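Local coordinates for enzyme subtilase SubTY from Bacillus sp. TY145 (Bacillus sp., PDB 5FFN), which probably hydrolyses peptide bonds in proteins as a serine endopeptidase of the subtilase family, and binds calcium and sodium ions, at residues Lys12-Asp17 and Phe305-Val310; Leu34-Tyr39 and Cys66-Gly71; Asn199-Val204 and Tyr287-Gly292. All blocks are in the same frame, centred on the assembly; numbering follows the deposited sequence.

Interaction 1: Lys12-Asp17 and Phe305-Val310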
# COMPACT_ATOMS: atom_id res chain seq x y z
N LYS A 12 4.91 7.12 -15.14
CA LYS A 12 5.88 8.00 -15.82
C LYS A 12 6.93 8.51 -14.83
O LYS A 12 8.13 8.54 -15.13
CB LYS A 12 5.18 9.21 -16.40
CG LYS A 12 4.28 8.92 -17.64
CD LYS A 12 3.59 10.25 -18.04
CE LYS A 12 3.02 10.22 -19.43
NZ LYS A 12 1.62 9.69 -19.56
N SER A 13 6.47 8.87 -13.64
CA SER A 13 7.37 9.43 -12.63
C SER A 13 8.40 8.39 -12.15
O SER A 13 9.61 8.66 -12.08
CB SER A 13 6.56 9.96 -11.44
OG SER A 13 7.44 10.45 -10.43
N ILE A 14 7.95 7.20 -11.80
CA ILE A 14 8.89 6.20 -11.26
C ILE A 14 9.84 5.68 -12.33
O ILE A 14 10.95 5.24 -12.02
CB ILE A 14 8.13 5.06 -10.50
CG1 ILE A 14 9.06 4.39 -9.47
CG2 ILE A 14 7.50 4.09 -11.41
CD1 ILE A 14 8.36 3.39 -8.58
N TYR A 15 9.39 5.72 -13.58
CA TYR A 15 10.25 5.40 -14.73
C TYR A 15 11.21 6.54 -15.05
O TYR A 15 12.23 6.33 -15.73
CB TYR A 15 9.40 4.98 -15.96
CG TYR A 15 9.18 3.47 -16.01
CD1 TYR A 15 8.24 2.84 -15.16
CD2 TYR A 15 9.90 2.67 -16.88
CE1 TYR A 15 8.06 1.47 -15.19
CE2 TYR A 15 9.72 1.31 -16.92
CZ TYR A 15 8.81 0.69 -16.06
OH TYR A 15 8.70 -0.67 -16.14
N ASN A 16 10.89 7.72 -14.54
CA ASN A 16 11.68 8.94 -14.76
C ASN A 16 11.74 9.21 -16.28
O ASN A 16 12.79 9.48 -16.85
CB ASN A 16 13.08 8.82 -14.11
CG ASN A 16 13.68 10.16 -13.73
OD1 ASN A 16 13.27 11.22 -14.20
ND2 ASN A 16 14.69 10.12 -12.86
N ASP A 17 10.57 9.10 -16.91
CA ASP A 17 10.46 9.27 -18.36
C ASP A 17 9.04 9.68 -18.74
O ASP A 17 8.16 8.85 -18.79
CB ASP A 17 10.86 8.00 -19.06
CG ASP A 17 11.01 8.19 -20.58
OD1 ASP A 17 10.59 9.22 -21.11
OD2 ASP A 17 11.54 7.27 -21.21
N PHE A 305 14.09 7.41 3.21
CA PHE A 305 15.36 7.49 2.54
C PHE A 305 15.27 8.24 1.23
O PHE A 305 16.29 8.69 0.71
CB PHE A 305 15.94 6.10 2.22
CG PHE A 305 16.39 5.27 3.42
CD1 PHE A 305 15.99 5.55 4.73
CD2 PHE A 305 17.16 4.12 3.20
CE1 PHE A 305 16.38 4.74 5.82
CE2 PHE A 305 17.56 3.32 4.28
CZ PHE A 305 17.17 3.61 5.57
N GLY A 306 14.06 8.39 0.70
CA GLY A 306 13.88 9.09 -0.55
C GLY A 306 12.92 8.34 -1.44
O GLY A 306 12.07 7.55 -0.99
N TYR A 307 13.07 8.60 -2.72
CA TYR A 307 12.19 8.09 -3.77
C TYR A 307 12.91 7.16 -4.74
O TYR A 307 13.59 7.63 -5.67
CB TYR A 307 11.61 9.31 -4.50
CG TYR A 307 10.69 9.04 -5.67
CD1 TYR A 307 10.10 7.77 -5.89
CD2 TYR A 307 10.35 10.09 -6.57
CE1 TYR A 307 9.26 7.52 -6.97
CE2 TYR A 307 9.48 9.87 -7.63
CZ TYR A 307 8.91 8.57 -7.82
OH TYR A 307 8.08 8.28 -8.88
N PRO A 308 12.76 5.83 -4.57
CA PRO A 308 13.45 4.89 -5.47
C PRO A 308 12.76 4.84 -6.84
O PRO A 308 11.51 4.75 -6.94
CB PRO A 308 13.32 3.55 -4.76
CG PRO A 308 11.97 3.67 -4.02
CD PRO A 308 11.86 5.12 -3.64
N ARG A 309 13.57 4.90 -7.88
CA ARG A 309 13.07 4.95 -9.24
C ARG A 309 13.76 3.97 -10.17
O ARG A 309 14.78 3.36 -9.83
CB ARG A 309 13.20 6.39 -9.73
CG ARG A 309 12.56 7.43 -8.84
CD ARG A 309 12.82 8.87 -9.24
NE ARG A 309 11.91 9.36 -10.28
CZ ARG A 309 11.94 10.62 -10.72
NH1 ARG A 309 12.85 11.47 -10.24
NH2 ARG A 309 11.07 11.06 -11.61
N VAL A 310 13.24 3.86 -11.39
CA VAL A 310 13.88 3.00 -12.42
C VAL A 310 15.26 3.53 -12.77
O VAL A 310 16.21 2.77 -12.97
CB VAL A 310 12.96 2.91 -13.69
CG1 VAL A 310 13.65 2.17 -14.84
CG2 VAL A 310 11.67 2.20 -13.33
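Arg309 closes on the end of helix 9-15 by gripping the carbonyl oxygen of Ser13. Its NE and NH2 both point at this one atom, and NH2 to Ser13 O is 2.8 Å. The oxygen lies in the plane of the guanidinium. The side chain gets there by a bend at chi3 (84°), which turns NE out of the line of the chain. Ser13 O also accepts from the backbone N of Asn16, so three N-H groups converge on it.

The guanidinium is sandwiched between two side chains. The Asn16 amide stacks on one face, its plane 11° from that of the guanidinium and its CG 3.4 Å above it. On the opposite face lies CE2 of Tyr307, offset toward the rim. Asn16 ND2 bonds outside the contact, to the carbonyl of Lys311.

The Tyr307 hydroxyl ends at the helix, where Tyr307 OH and Ser13 OG share a hydrogen bond of 2.7 Å. Ser13 OG approaches at the ring edge, in its plane. Ser13 OG also bonds to Tyr202 OH. Ile14 CG1 packs against Tyr307 CE1 at 4.0 Å.

Val310 completes the contact. Its backbone N donates to Ile14 O at 2.7 Å, almost straight at 179°. Its CG2 sits over the centre of the Tyr15 ring, 3.8 Å from the centroid, a CH-pi contact. The Tyr15 hydroxyl bonds to Val94 O. Helix 250-267 lies against this region through Leu260 and Lys263, which touch Val310.

Asn16, with positive phi, ends the helix in a Schellman motif. Arg309 and Val310 thus supply donors to carbonyls of the last turn, a side-chain and backbone capping of a helix C-terminus by the chain's C-terminal tail.

Interaction 2: Leu34-Tyr39 and Cys66-Gly71; sequences LDTGVY and CTDRQG
Cys66 O accepts from Val38 N at 2.9 Å. Gly37, with no side chain, lets the same oxygen come to 3.2 Å from its CA, at backbone angles that favour glycine. The Cys66 sulfur forms the disulfide with Cys52. Thr67 turns its side chain away from the other segment, and its carbonyl bonds to Lys104 NZ.

Asp68 carries the contact. CG is anti to the backbone N (chi1 -171°), and CB lies against Gly37 C at 3.5 Å. Asp68 OD1 takes three bonds. Thr36 OG1 donates to it at 2.9 Å from above the carboxylate plane. Gln70 N donates to it in an Asx turn, and Gly71 N in an Asx motif. Asp68 OD2 bonds to Thr74 OG1. Arg69 N donates to a water that lies 2.8 Å from Thr36 O and may bridge to it. The CB of Gln70 packs beside Thr36 OG1, and its OE1 bonds to His72 N.

Gly71 is the N-cap of helix 72-81. The other segment leaves strand 29-35 at Asp35, whose OD1 bonds to His72 ND1, consistent with a subtilase catalytic triad. The contact therefore joins the end of that strand to the start of helix 72-81, beside strand 99-104.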
# COMPACT_ATOMS: atom_id res chain seq x y z
N LEU A 34 -2.22 -8.78 -1.18
CA LEU A 34 -3.06 -9.21 -0.04
C LEU A 34 -4.02 -8.05 0.21
O LEU A 34 -3.65 -7.03 0.76
CB LEU A 34 -2.21 -9.54 1.19
CG LEU A 34 -1.68 -10.97 1.32
CD1 LEU A 34 -0.83 -11.40 0.09
CD2 LEU A 34 -0.92 -11.15 2.66
N ASP A 35 -5.25 -8.21 -0.23
CA ASP A 35 -6.13 -7.09 -0.35
C ASP A 35 -7.61 -7.50 -0.42
O ASP A 35 -7.99 -8.56 0.10
CB ASP A 35 -5.71 -6.25 -1.59
CG ASP A 35 -5.99 -4.77 -1.43
OD1 ASP A 35 -7.17 -4.39 -1.34
OD2 ASP A 35 -5.00 -4.00 -1.39
N THR A 36 -8.44 -6.66 -1.04
CA THR A 36 -9.89 -6.94 -1.15
C THR A 36 -10.27 -8.02 -2.21
O THR A 36 -11.45 -8.24 -2.46
CB THR A 36 -10.68 -5.67 -1.45
OG1 THR A 36 -10.31 -5.15 -2.75
CG2 THR A 36 -10.47 -4.63 -0.38
N GLY A 37 -9.26 -8.66 -2.80
CA GLY A 37 -9.39 -9.55 -3.95
C GLY A 37 -8.92 -8.79 -5.19
O GLY A 37 -8.56 -7.60 -5.12
N VAL A 38 -8.91 -9.49 -6.33
CA VAL A 38 -8.54 -8.87 -7.61
C VAL A 38 -9.43 -9.47 -8.72
O VAL A 38 -9.66 -10.69 -8.76
CB VAL A 38 -7.02 -9.11 -7.95
CG1 VAL A 38 -6.65 -8.55 -9.32
CG2 VAL A 38 -6.13 -8.55 -6.88
N TYR A 39 -9.95 -8.58 -9.54
CA TYR A 39 -10.67 -8.94 -10.76
C TYR A 39 -9.64 -9.35 -11.81
O TYR A 39 -9.24 -8.55 -12.68
CB TYR A 39 -11.53 -7.76 -11.20
CG TYR A 39 -12.27 -8.00 -12.51
CD1 TYR A 39 -12.81 -9.25 -12.78
CD2 TYR A 39 -12.37 -7.00 -13.48
CE1 TYR A 39 -13.47 -9.51 -14.00
CE2 TYR A 39 -13.03 -7.24 -14.69
CZ TYR A 39 -13.58 -8.51 -14.94
OH TYR A 39 -14.24 -8.81 -16.14
N CYS A 66 -11.07 -15.26 -5.26
CA CYS A 66 -10.36 -14.06 -4.81
C CYS A 66 -11.08 -12.85 -5.34
O CYS A 66 -10.51 -11.88 -5.84
CB CYS A 66 -8.88 -14.12 -5.23
SG CYS A 66 -8.62 -14.21 -7.06
N THR A 67 -12.39 -12.88 -5.18
CA THR A 67 -13.25 -11.95 -5.85
C THR A 67 -13.25 -10.54 -5.26
O THR A 67 -13.59 -10.35 -4.09
CB THR A 67 -14.73 -12.50 -5.87
OG1 THR A 67 -14.70 -13.81 -6.46
CG2 THR A 67 -15.60 -11.63 -6.64
N ASP A 68 -12.93 -9.55 -6.09
CA ASP A 68 -12.97 -8.15 -5.65
C ASP A 68 -14.35 -7.57 -5.87
O ASP A 68 -14.79 -7.42 -7.03
CB ASP A 68 -11.91 -7.32 -6.38
CG ASP A 68 -11.77 -5.90 -5.82
OD1 ASP A 68 -12.34 -5.55 -4.74
OD2 ASP A 68 -11.07 -5.09 -6.47
N ARG A 69 -15.03 -7.20 -4.78
CA ARG A 69 -16.30 -6.47 -4.87
C ARG A 69 -16.18 -5.01 -4.45
O ARG A 69 -17.17 -4.30 -4.31
CB ARG A 69 -17.41 -7.22 -4.10
CG ARG A 69 -17.48 -8.68 -4.46
CD ARG A 69 -18.77 -9.36 -4.03
NE ARG A 69 -18.77 -10.78 -4.37
CZ ARG A 69 -18.19 -11.74 -3.65
NH1 ARG A 69 -17.56 -11.47 -2.51
NH2 ARG A 69 -18.25 -13.00 -4.06
N GLN A 70 -14.94 -4.54 -4.26
CA GLN A 70 -14.68 -3.22 -3.71
C GLN A 70 -13.98 -2.30 -4.75
O GLN A 70 -14.37 -1.11 -4.97
CB GLN A 70 -13.76 -3.39 -2.47
CG GLN A 70 -13.81 -2.23 -1.50
CD GLN A 70 -13.41 -0.87 -2.09
OE1 GLN A 70 -12.38 -0.72 -2.78
NE2 GLN A 70 -14.26 0.13 -1.88
N GLY A 71 -12.91 -2.84 -5.34
CA GLY A 71 -12.11 -2.09 -6.32
C GLY A 71 -10.65 -1.93 -5.91
O GLY A 71 -9.76 -2.06 -6.73
O HOH W 1 -13.98 -7.15 -2.29

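Interaction 3: Asn199-Val204 and Tyr287-Gly292; sequences NGTYRV and YDIKGG. With CA (calcium ion), chain D.
Thr201 holds OG1 between its backbone N and carbonyl carbon (chi1 76°), which turns the hydroxyl onto the loop at Lys290. Asn199 has CG anti to its carbonyl carbon (chi1 -59°), and from there its amide reaches the same loop.

Thr201 OG1 is the centre of the contact. Lys290 N donates to it at 2.9 Å and nearly straight. Gly291 N adds a weak bond. The hydroxyl donates a hydrogen bond to Tyr202 O, 2.8 Å from Thr201 OG1. Its methyl CG2 lies 3.4 Å from Asp288 O.

Asn199 ND2 donates to Lys290 O at 2.9 Å, from above the carbonyl plane. Further along, Val204 N donates to Gly291 O, and Arg203 and Gly291 form a single beta bridge. Gly291 and Gly292, without side chains, let the backbones approach closely. Arg203 lays its guanidinium over Gly292 CA and is held outside by salt bridges to Glu194 and Asp206.

Ile289 gives the apolar part. Its CD1 packs on Tyr202 CB at 3.8 Å, and CG2 on Val204 CG2. Leu193 of strand 188-194 also touches Ile289.

Asp288 OD1, Ile289 O and a water each bind the calcium ion, all at 2.4 Å. Gly296, Gly298 and Asp300 complete the site. The same water accepts from Ile289 N.

Backbone polar groups of residues 289-291 are thus shared out. Ile289 O goes to the metal and Ile289 N to its water. Lys290 N goes to Thr201, Lys290 O to Asn199 and Gly291 O to Val204, while the bond of Gly291 N to Thr201 is weak. The strand contact and the calcium site fix the same loop from two directions, consistent with calcium ordering this loop.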
# COMPACT_ATOMS: atom_id res chain seq x y z
N ASN A 199 10.55 22.55 -2.66
CA ASN A 199 11.98 22.48 -2.35
C ASN A 199 12.81 21.67 -3.31
O ASN A 199 13.80 21.01 -2.90
CB ASN A 199 12.19 21.96 -0.91
CG ASN A 199 11.54 22.82 0.11
OD1 ASN A 199 11.64 24.05 0.06
ND2 ASN A 199 10.89 22.20 1.07
N GLY A 200 12.45 21.74 -4.58
CA GLY A 200 13.19 21.10 -5.66
C GLY A 200 12.94 19.62 -5.88
O GLY A 200 13.58 19.00 -6.71
N THR A 201 11.98 19.06 -5.16
CA THR A 201 11.68 17.64 -5.29
C THR A 201 10.18 17.42 -5.28
O THR A 201 9.43 18.34 -4.98
CB THR A 201 12.32 16.79 -4.11
OG1 THR A 201 11.59 16.95 -2.89
CG2 THR A 201 13.74 17.18 -3.85
N TYR A 202 9.76 16.19 -5.54
CA TYR A 202 8.41 15.80 -5.20
C TYR A 202 8.08 16.09 -3.75
O TYR A 202 8.96 16.12 -2.88
CB TYR A 202 8.16 14.32 -5.49
CG TYR A 202 8.00 14.02 -6.95
CD1 TYR A 202 6.77 14.19 -7.61
CD2 TYR A 202 9.07 13.60 -7.68
CE1 TYR A 202 6.64 13.92 -8.97
CE2 TYR A 202 8.96 13.32 -9.03
CZ TYR A 202 7.74 13.47 -9.68
OH TYR A 202 7.71 13.14 -11.02
N ARG A 203 6.79 16.31 -3.49
CA ARG A 203 6.28 16.64 -2.19
C ARG A 203 5.53 15.46 -1.58
O ARG A 203 4.68 14.85 -2.24
CB ARG A 203 5.31 17.85 -2.32
CG ARG A 203 4.79 18.32 -1.02
CD ARG A 203 4.02 19.66 -1.17
NE ARG A 203 3.77 20.23 0.14
CZ ARG A 203 2.74 19.91 0.93
NH1 ARG A 203 1.85 19.02 0.55
NH2 ARG A 203 2.65 20.46 2.13
N VAL A 204 5.84 15.13 -0.32
CA VAL A 204 5.04 14.20 0.45
C VAL A 204 3.63 14.76 0.64
O VAL A 204 3.48 15.93 1.09
CB VAL A 204 5.69 13.88 1.81
CG1 VAL A 204 4.87 12.85 2.59
CG2 VAL A 204 7.11 13.36 1.59
N TYR A 287 17.34 9.92 -5.00
CA TYR A 287 16.29 10.94 -5.05
C TYR A 287 15.81 11.29 -3.66
O TYR A 287 14.73 10.91 -3.23
CB TYR A 287 15.17 10.49 -5.99
CG TYR A 287 15.66 10.32 -7.39
CD1 TYR A 287 15.89 11.43 -8.20
CD2 TYR A 287 16.03 9.06 -7.90
CE1 TYR A 287 16.39 11.30 -9.46
CE2 TYR A 287 16.53 8.94 -9.18
CZ TYR A 287 16.70 10.08 -9.96
OH TYR A 287 17.19 10.04 -11.23
N ASP A 288 16.66 12.02 -2.95
CA ASP A 288 16.33 12.59 -1.66
C ASP A 288 15.04 13.42 -1.80
O ASP A 288 14.91 14.18 -2.74
CB ASP A 288 17.49 13.48 -1.19
CG ASP A 288 17.36 13.95 0.26
OD1 ASP A 288 16.46 13.48 1.02
OD2 ASP A 288 18.19 14.81 0.69
N ILE A 289 14.05 13.22 -0.93
CA ILE A 289 12.81 14.06 -0.97
C ILE A 289 12.91 15.13 0.11
O ILE A 289 13.25 14.86 1.28
CB ILE A 289 11.54 13.17 -0.83
CG1 ILE A 289 11.43 12.19 -2.01
CG2 ILE A 289 10.25 13.99 -0.61
CD1 ILE A 289 10.96 12.82 -3.41
N LYS A 290 12.62 16.38 -0.28
CA LYS A 290 12.78 17.53 0.59
C LYS A 290 11.48 18.35 0.72
O LYS A 290 11.46 19.35 1.44
CB LYS A 290 13.87 18.42 0.01
CG LYS A 290 15.27 17.75 0.07
CD LYS A 290 16.37 18.78 -0.07
CE LYS A 290 16.88 18.84 -1.46
NZ LYS A 290 17.75 20.08 -1.72
N GLY A 291 10.44 17.93 0.00
CA GLY A 291 9.17 18.62 -0.02
C GLY A 291 8.14 17.96 0.88
O GLY A 291 8.03 16.70 0.91
N GLY A 292 7.37 18.78 1.59
CA GLY A 292 6.32 18.30 2.46
C GLY A 292 6.63 18.49 3.92
O GLY A 292 7.78 18.74 4.32
CA CA D . 14.77 13.74 2.69
O HOH W 2 14.10 11.60 1.80

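Interactions 1 and 3 lie on the same side of the chain's centre and touch. Tyr202 OH bonds to Ser13 OG, and Tyr287 O accepts from Tyr307 N. Interaction 2 is on the opposite side, about 27 Å from interaction 1 and 33 Å from interaction 3, centre to centre. Interactions 1 and 2 are mostly buried, while interaction 3 is only partly so. Interactions 2 and 3 both reach the large mixed sheet, at strands 29-35 and 201-204. Their chemistry differs: a guanidinium and a backbone N cap a helix end in 1, a carboxylate orders a turn in 2, and a hydroxyl and a metal hold a loop in 3.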